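Local coordinates for protein serpin-12 (Manduca sexta, PDB 6CJ7) that probably inhibits serine proteases as a serpin and controls the prophenoloxidase activation system in larval hemolymph, at residues A218-V223 with I235-L240. Sequence-based numbering, arbitrary orientation.
Sequences AMAKVV and IVVLPL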
loop_
_atom_site.group_PDB
_atom_site.type_symbol
_atom_site.label_atom_id
_atom_site.label_comp_id
_atom_site.label_asym_id
_atom_site.label_seq_id
_atom_site.Cartn_x
_atom_site.Cartn_y
_atom_site.Cartn_z
ATOM N N ALA A 218 -12.984 -10.074 16.112
ATOM C CA ALA A 218 -11.808 -9.223 16.178
ATOM C C ALA A 218 -11.736 -8.383 17.444
ATOM O O ALA A 218 -10.710 -7.729 17.669
ATOM C CB ALA A 218 -11.756 -8.292 14.954
ATOM N N MET A 219 -12.782 -8.385 18.271
ATOM C CA MET A 219 -12.867 -7.558 19.475
ATOM C C MET A 219 -12.567 -6.092 19.156
ATOM O O MET A 219 -11.668 -5.470 19.732
ATOM C CB MET A 219 -11.932 -8.074 20.572
ATOM C CG MET A 219 -12.127 -9.534 20.950
ATOM S SD MET A 219 -11.482 -9.888 22.603
ATOM C CE MET A 219 -9.774 -10.322 22.242
ATOM N N ALA A 220 -13.345 -5.538 18.225
ATOM C CA ALA A 220 -13.017 -4.223 17.697
ATOM C C ALA A 220 -14.264 -3.549 17.142
ATOM O O ALA A 220 -15.194 -4.214 16.682
ATOM C CB ALA A 220 -11.946 -4.317 16.609
ATOM N N LYS A 221 -14.259 -2.221 17.186
ATOM C CA LYS A 221 -15.274 -1.421 16.520
ATOM C C LYS A 221 -14.806 -1.096 15.109
ATOM O O LYS A 221 -13.610 -0.957 14.851
ATOM C CB LYS A 221 -15.540 -0.120 17.277
ATOM C CG LYS A 221 -16.198 -0.272 18.619
ATOM C CD LYS A 221 -16.238 1.086 19.303
ATOM C CE LYS A 221 -16.903 1.010 20.666
ATOM N NZ LYS A 221 -17.107 2.367 21.240
ATOM N N VAL A 222 -15.767 -0.959 14.194
ATOM C CA VAL A 222 -15.503 -0.710 12.781
ATOM C C VAL A 222 -16.385 0.441 12.315
ATOM O O VAL A 222 -17.585 0.450 12.599
ATOM C CB VAL A 222 -15.787 -1.961 11.926
ATOM C CG1 VAL A 222 -15.577 -1.665 10.436
ATOM C CG2 VAL A 222 -14.922 -3.132 12.379
ATOM N N VAL A 223 -15.806 1.395 11.581
ATOM C CA VAL A 223 -16.594 2.376 10.833
ATOM C C VAL A 223 -16.043 2.461 9.410
ATOM O O VAL A 223 -14.832 2.346 9.194
ATOM C CB VAL A 223 -16.616 3.760 11.531
ATOM C CG1 VAL A 223 -15.279 4.471 11.448
ATOM C CG2 VAL A 223 -17.735 4.631 10.955
ATOM N N ILE A 235 -11.624 2.369 5.984
ATOM C CA ILE A 235 -12.173 1.445 6.961
ATOM C C ILE A 235 -11.292 1.556 8.192
ATOM O O ILE A 235 -10.082 1.309 8.127
ATOM C CB ILE A 235 -12.220 0.015 6.406
ATOM C CG1 ILE A 235 -13.088 -0.009 5.141
ATOM C CG2 ILE A 235 -12.768 -0.953 7.463
ATOM C CD1 ILE A 235 -13.020 -1.316 4.373
ATOM N N VAL A 236 -11.872 1.996 9.300
ATOM C CA VAL A 236 -11.126 2.250 10.527
ATOM C C VAL A 236 -11.562 1.226 11.559
ATOM O O VAL A 236 -12.763 1.036 11.793
ATOM C CB VAL A 236 -11.344 3.684 11.036
ATOM C CG1 VAL A 236 -10.495 3.939 12.283
ATOM C CG2 VAL A 236 -11.027 4.686 9.935
ATOM N N VAL A 237 -10.585 0.553 12.165
ATOM C CA VAL A 237 -10.850 -0.567 13.053
ATOM C C VAL A 237 -10.142 -0.275 14.364
ATOM O O VAL A 237 -8.923 -0.056 14.384
ATOM C CB VAL A 237 -10.375 -1.897 12.440
ATOM C CG1 VAL A 237 -10.914 -3.057 13.244
ATOM C CG2 VAL A 237 -10.827 -2.005 10.983
ATOM N N LEU A 238 -10.907 -0.258 15.451
ATOM C CA LEU A 238 -10.437 0.231 16.735
ATOM C C LEU A 238 -10.554 -0.887 17.767
ATOM O O LEU A 238 -11.671 -1.350 18.040
ATOM C CB LEU A 238 -11.264 1.440 17.153
ATOM C CG LEU A 238 -10.956 2.187 18.439
ATOM C CD1 LEU A 238 -9.595 2.832 18.392
ATOM C CD2 LEU A 238 -12.039 3.242 18.680
ATOM N N PRO A 239 -9.455 -1.349 18.372
ATOM C CA PRO A 239 -9.556 -2.426 19.356
ATOM C C PRO A 239 -10.363 -1.980 20.556
ATOM O O PRO A 239 -10.324 -0.822 20.973
ATOM C CB PRO A 239 -8.094 -2.701 19.739
ATOM C CG PRO A 239 -7.272 -2.016 18.741
ATOM C CD PRO A 239 -8.072 -0.867 18.190
ATOM N N LEU A 240 -11.123 -2.919 21.107
ATOM C CA LEU A 240 -11.778 -2.661 22.370
ATOM C C LEU A 240 -10.751 -2.679 23.502
ATOM O O LEU A 240 -9.605 -3.107 23.334
ATOM C CB LEU A 240 -12.887 -3.688 22.628
ATOM C CG LEU A 240 -13.873 -3.848 21.470
ATOM C CD1 LEU A 240 -14.835 -4.996 21.737
ATOM C CD2 LEU A 240 -14.626 -2.552 21.217
#
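Val237 pairs with Val222 across the strands and reaches with CG1 both Val222 CG2, at 4.1 Å, and, diagonally, Ala220 CB, at 3.7 Å. With CG1 anti to its backbone N (chi1 -168°), Val237 turns this methyl to the facing strand, and the two valines stand alongside each other on the same face. Val222 presents its other methyl, CG1, to Ile235 CG2 at 4.2 Å. This apolar row is covered by Leu248 of helix 245-251 and Phe260 of helix 254-260. On the other face Val223 and Val236 also run side by side, CG1 of the former against CB of the latter. Lys221, on the same face as these two, crosses at about a right angle the side chain of Leu240, which lies just past the strand end, Lys221 CG being 3.8 Å from Leu240 CD2; the lysine then continues extended past the contact to bond through NZ to Tyr352 O, while Phe353 packs on Val236 and Leu238. Lys221 and Leu238 exchange two backbone hydrogen bonds, as do Val223 and Val236. A fifth, nearly straight at 174°, runs from Leu240 N to Met219 O; Leu240 also lays CG over the face of this carbonyl, 3.2 Å from Met219 O. The antiparallel strands 220-226 and 232-239 thus form a beta hairpin between strands 198-215 and 359-365, to which they are hydrogen-bonded, the arrangement of beta-sheet B in the serpin fold.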